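Local structure of NAD-dependent epimerase/dehydratase (Veillonella parvula DSM 2008, 3R6D) at residues T27-H32 with H51-V56; S86-I91 with R139-E144. The protein probably binds a nicotinamide cofactor through its Rossmann-type fold and acts as an NAD-dependent epimerase or dehydratase. One frame throughout, in Å; residues are numbered along the deposited sequence.

Contact 1 (T27-H32 with H51-V56)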
# COMPACT_ATOMS: atom_id res chain seq x y z
N THR A 27 4.88 -15.16 8.55
CA THR A 27 5.45 -16.44 8.13
C THR A 27 6.93 -16.33 7.78
O THR A 27 7.73 -17.22 8.13
CB THR A 27 4.67 -16.99 6.94
OG1 THR A 27 3.32 -17.21 7.37
CG2 THR A 27 5.25 -18.33 6.46
N TYR A 28 7.34 -15.23 7.14
CA TYR A 28 8.61 -15.16 6.46
C TYR A 28 9.57 -14.14 7.04
O TYR A 28 10.66 -13.97 6.48
CB TYR A 28 8.44 -14.89 4.93
CG TYR A 28 7.71 -16.03 4.25
CD1 TYR A 28 8.32 -17.29 4.10
CD2 TYR A 28 6.41 -15.87 3.80
CE1 TYR A 28 7.65 -18.34 3.50
CE2 TYR A 28 5.74 -16.92 3.15
CZ TYR A 28 6.37 -18.15 3.03
OH TYR A 28 5.70 -19.22 2.42
N THR A 29 9.18 -13.45 8.12
CA THR A 29 10.09 -12.54 8.82
C THR A 29 9.90 -12.64 10.33
O THR A 29 8.97 -13.30 10.80
CB THR A 29 9.84 -11.04 8.41
OG1 THR A 29 8.75 -10.50 9.15
CG2 THR A 29 9.63 -10.85 6.92
N ASP A 30 10.76 -11.99 11.11
CA ASP A 30 10.51 -11.91 12.56
C ASP A 30 10.01 -10.51 12.94
O ASP A 30 10.19 -10.08 14.07
CB ASP A 30 11.75 -12.32 13.38
CG ASP A 30 11.42 -12.75 14.81
OD1 ASP A 30 10.42 -13.47 15.05
OD2 ASP A 30 12.19 -12.39 15.72
N MSE A 31 9.38 -9.80 12.00
CA MSE A 31 8.86 -8.46 12.29
C MSE A 31 7.76 -8.48 13.33
O MSE A 31 6.98 -9.44 13.44
CB MSE A 31 8.38 -7.77 11.02
CG MSE A 31 9.52 -7.50 10.03
SE MSE A 31 9.03 -6.59 8.42
CE MSE A 31 8.62 -5.17 9.20
N HIS A 32 7.70 -7.40 14.08
CA HIS A 32 6.65 -7.15 15.04
C HIS A 32 5.67 -6.17 14.42
O HIS A 32 6.07 -5.09 13.96
CB HIS A 32 7.26 -6.60 16.32
CG HIS A 32 7.98 -7.63 17.13
ND1 HIS A 32 9.04 -8.39 16.68
CD2 HIS A 32 7.70 -8.08 18.37
CE1 HIS A 32 9.44 -9.21 17.65
NE2 HIS A 32 8.64 -9.03 18.69
N HIS A 51 -1.70 -14.15 16.91
CA HIS A 51 -0.24 -14.36 16.83
C HIS A 51 0.49 -13.42 17.80
O HIS A 51 0.14 -12.23 17.91
CB HIS A 51 0.23 -14.07 15.39
CG HIS A 51 1.62 -14.56 15.11
ND1 HIS A 51 2.75 -14.01 15.70
CD2 HIS A 51 2.05 -15.60 14.36
CE1 HIS A 51 3.82 -14.68 15.28
NE2 HIS A 51 3.42 -15.64 14.46
N GLU A 52 1.50 -13.94 18.48
CA GLU A 52 2.23 -13.15 19.50
C GLU A 52 2.92 -11.88 18.95
O GLU A 52 3.20 -10.94 19.72
CB GLU A 52 3.26 -14.02 20.23
CG GLU A 52 4.34 -14.57 19.34
CD GLU A 52 5.37 -15.40 20.09
OE1 GLU A 52 5.24 -15.60 21.33
OE2 GLU A 52 6.33 -15.86 19.42
N ARG A 53 3.23 -11.87 17.65
CA ARG A 53 3.90 -10.70 17.07
C ARG A 53 2.92 -9.66 16.51
O ARG A 53 3.35 -8.69 15.88
CB ARG A 53 4.94 -11.13 16.04
CG ARG A 53 6.26 -11.55 16.71
CD ARG A 53 7.35 -11.88 15.69
NE ARG A 53 7.10 -13.12 14.94
CZ ARG A 53 6.97 -13.26 13.62
NH1 ARG A 53 6.97 -12.21 12.76
NH2 ARG A 53 6.80 -14.49 13.14
N VAL A 54 1.63 -9.80 16.78
CA VAL A 54 0.61 -8.88 16.33
C VAL A 54 -0.02 -8.15 17.51
O VAL A 54 -0.44 -8.80 18.48
CB VAL A 54 -0.50 -9.62 15.54
CG1 VAL A 54 -1.63 -8.69 15.15
CG2 VAL A 54 0.11 -10.26 14.28
N THR A 55 -0.07 -6.83 17.43
CA THR A 55 -0.70 -5.97 18.40
C THR A 55 -1.79 -5.19 17.68
O THR A 55 -1.51 -4.64 16.62
CB THR A 55 0.32 -4.99 18.99
OG1 THR A 55 1.39 -5.74 19.59
CG2 THR A 55 -0.32 -4.07 20.01
N VAL A 56 -2.99 -5.15 18.23
CA VAL A 56 -4.11 -4.35 17.68
C VAL A 56 -4.30 -3.08 18.49
O VAL A 56 -4.35 -3.15 19.74
CB VAL A 56 -5.46 -5.13 17.72
CG1 VAL A 56 -6.67 -4.22 17.36
CG2 VAL A 56 -5.39 -6.34 16.80

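Contact 2 (S86-I91 with R139-E144)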
# COMPACT_ATOMS: atom_id res chain seq x y z
N SER A 86 -7.75 14.34 3.26
CA SER A 86 -7.76 14.68 4.68
C SER A 86 -7.26 13.53 5.56
O SER A 86 -6.54 13.79 6.51
CB SER A 86 -9.12 15.19 5.12
OG SER A 86 -10.06 14.18 4.88
N ASP A 87 -7.64 12.30 5.24
CA ASP A 87 -7.07 11.14 5.98
C ASP A 87 -5.58 11.04 5.77
O ASP A 87 -4.83 10.82 6.70
CB ASP A 87 -7.73 9.82 5.64
CG ASP A 87 -9.14 9.71 6.19
OD1 ASP A 87 -9.55 10.56 7.03
OD2 ASP A 87 -9.83 8.75 5.80
N MSE A 88 -5.13 11.26 4.55
CA MSE A 88 -3.70 11.23 4.30
C MSE A 88 -3.00 12.33 5.06
O MSE A 88 -1.93 12.13 5.61
CB MSE A 88 -3.42 11.37 2.80
CG MSE A 88 -2.02 10.98 2.32
SE MSE A 88 -1.60 9.05 2.41
CE MSE A 88 -0.55 9.63 3.69
N ALA A 89 -3.63 13.51 5.13
CA ALA A 89 -3.03 14.60 5.88
C ALA A 89 -2.93 14.26 7.37
O ALA A 89 -1.93 14.59 8.02
CB ALA A 89 -3.80 15.92 5.66
N SER A 90 -3.97 13.63 7.89
CA SER A 90 -3.94 13.22 9.30
C SER A 90 -2.84 12.19 9.57
O SER A 90 -2.18 12.26 10.62
CB SER A 90 -5.28 12.67 9.73
OG SER A 90 -6.25 13.70 9.71
N ILE A 91 -2.64 11.25 8.63
CA ILE A 91 -1.58 10.25 8.74
C ILE A 91 -0.22 10.94 8.69
O ILE A 91 0.63 10.69 9.52
CB ILE A 91 -1.73 9.19 7.63
CG1 ILE A 91 -2.99 8.36 7.91
CG2 ILE A 91 -0.47 8.31 7.57
CD1 ILE A 91 -3.40 7.52 6.73
N ARG A 139 -2.61 11.15 -2.85
CA ARG A 139 -1.31 11.09 -3.47
C ARG A 139 -0.57 12.41 -3.37
O ARG A 139 0.60 12.45 -2.96
CB ARG A 139 -1.45 10.70 -4.93
CG ARG A 139 -0.12 10.86 -5.65
CD ARG A 139 -0.30 11.04 -7.09
NE ARG A 139 -0.84 12.35 -7.42
CZ ARG A 139 -1.23 12.64 -8.64
NH1 ARG A 139 -1.16 11.72 -9.61
NH2 ARG A 139 -1.68 13.86 -8.90
N ASN A 140 -1.25 13.52 -3.70
CA ASN A 140 -0.63 14.84 -3.62
C ASN A 140 -0.17 15.17 -2.22
O ASN A 140 0.93 15.66 -2.04
CB ASN A 140 -1.59 15.93 -4.11
CG ASN A 140 -1.88 15.82 -5.60
OD1 ASN A 140 -1.19 15.10 -6.33
ND2 ASN A 140 -2.90 16.55 -6.06
N VAL A 141 -1.01 14.86 -1.21
CA VAL A 141 -0.62 15.14 0.18
C VAL A 141 0.68 14.39 0.51
O VAL A 141 1.59 14.92 1.15
CB VAL A 141 -1.74 14.79 1.19
CG1 VAL A 141 -1.20 14.78 2.63
CG2 VAL A 141 -2.90 15.80 1.05
N LEU A 142 0.74 13.11 0.13
CA LEU A 142 1.93 12.32 0.48
C LEU A 142 3.19 12.82 -0.26
O LEU A 142 4.26 12.97 0.33
CB LEU A 142 1.69 10.83 0.27
CG LEU A 142 2.82 9.92 0.71
CD1 LEU A 142 3.22 10.13 2.18
CD2 LEU A 142 2.41 8.46 0.46
N ARG A 143 3.04 13.13 -1.55
CA ARG A 143 4.21 13.67 -2.30
C ARG A 143 4.73 15.03 -1.79
O ARG A 143 5.91 15.35 -1.93
CB ARG A 143 3.93 13.78 -3.78
CG ARG A 143 3.63 12.47 -4.41
CD ARG A 143 3.48 12.61 -5.97
NE ARG A 143 2.56 13.69 -6.41
CZ ARG A 143 2.14 13.88 -7.68
NH1 ARG A 143 2.49 13.04 -8.66
NH2 ARG A 143 1.34 14.91 -7.98
N GLU A 144 3.82 15.84 -1.27
CA GLU A 144 4.17 17.15 -0.66
C GLU A 144 4.81 17.05 0.71
O GLU A 144 5.37 18.03 1.22
CB GLU A 144 2.91 18.04 -0.56
CG GLU A 144 2.31 18.39 -1.91
CD GLU A 144 0.85 18.85 -1.80
OE1 GLU A 144 0.29 18.97 -0.66
OE2 GLU A 144 0.27 19.09 -2.88

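Contact 1 (T27-H32 with H51-V56)
The aliphatic part of Arg53 lies over one face of the His32 ring: CG sits 4.0 Å from the ring centroid and only 8° off the normal, a CH-pi contact. Beyond it the chain bends at chi3 (-70°), which swings the guanidinium off the imidazole and toward the backbone carbonyls of 27-32. There Arg53 NH1 donates to Met31 O at 2.9 Å, nearly straight (165°), with the acceptor in the guanidinium plane. The carbonyl of Thr29 stands obliquely to the same group, its O 3.0 Å from Arg53 NH1. Asp30 has two conformers; in one of them OD1 approaches a guanidinium face, 3.3 Å from Arg53 NE but well out of plane, a doubtful salt bridge of charge alone. Arg53 NH2 also bonds Leu26 O in helix 22-28. Both ends are prepared locally: an ST turn joins Met31 N to Thr29 OG1, and His51 ND1 accepts from Arg53 N at 2.9 Å within a type I turn. Replacing Arg53 with alanine is likely to leave Met31 O and Leu26 O without these donors and the His32 ring face without its CH-pi partner. The geometry thus ties the helix-to-strand connection of a Rossmann beta-alpha-beta unit to the entry of the neighbouring parallel strand 54-58, NH1 and NH2 each given to a main-chain carbonyl, with Asp30 adding at most a conformer-dependent charge contact.

Contact 2 (S86-I91 with R139-E144)
Val141 packs its CG1 methyl against the backbone of helix 85-96, 3.7 Å from Ala89 N, and this is the tight part of the contact. The methyl gets there because CG1 is anti to the backbone N (chi1 167°), and it also meets Met88 CG at 3.9 Å. The Met88 and Val141 side chains run past each other in opposite directions, alongside rather than end on. The small Ala89 side chain is consistent with the approach: the axes of the two short segments come within 8.6 Å at an angle of 26°, and Ala89 CA lies 6.2 Å from Val141 CA. Other touches are sparser. On the buried side, the selenomethionine Met88 bends at chi2 and chi3 and carries its CE to Leu142 CD1 at 4.1 Å; Leu142 in turn rests on Tyr149 and Ile151 of strand 148-158. Toward solvent, where Ala89 and Val141 are partly exposed, Ala89 CB reaches Val141 CG1 only at 4.2 Å. Polar groups turn elsewhere: Arg139 grips Asn140 OD1 side-on through NE and NH2, while its NH1 bonds Leu111 O. The side chains that meet are apolar, so two helices of the Rossmann-type domain are held here by hydrophobic burial, without directional polar bonds between these segments.

Contacts 1 and 2 belong to the same NAD(P)H-binding family region but do not touch: their centres are 27 Å apart and their nearest atoms about 16 Å. They follow each other along the chain, contact 1 closing before contact 2 opens. The parallel part of the mixed sheet spans the gap, its strand order running from 54-58 through 33-37, 8-11, 76-79 and 102-108 to 148-158. The centre of contact 1, at the 54-58 end, is about 18 Å from the chain centre; that of contact 2, about 14 Å from it, lies between two helices near strand 148-158. One relies on main-chain hydrogen bonds and a CH-pi contact, the other on apolar burial. No nucleotide contact can be attributed to either.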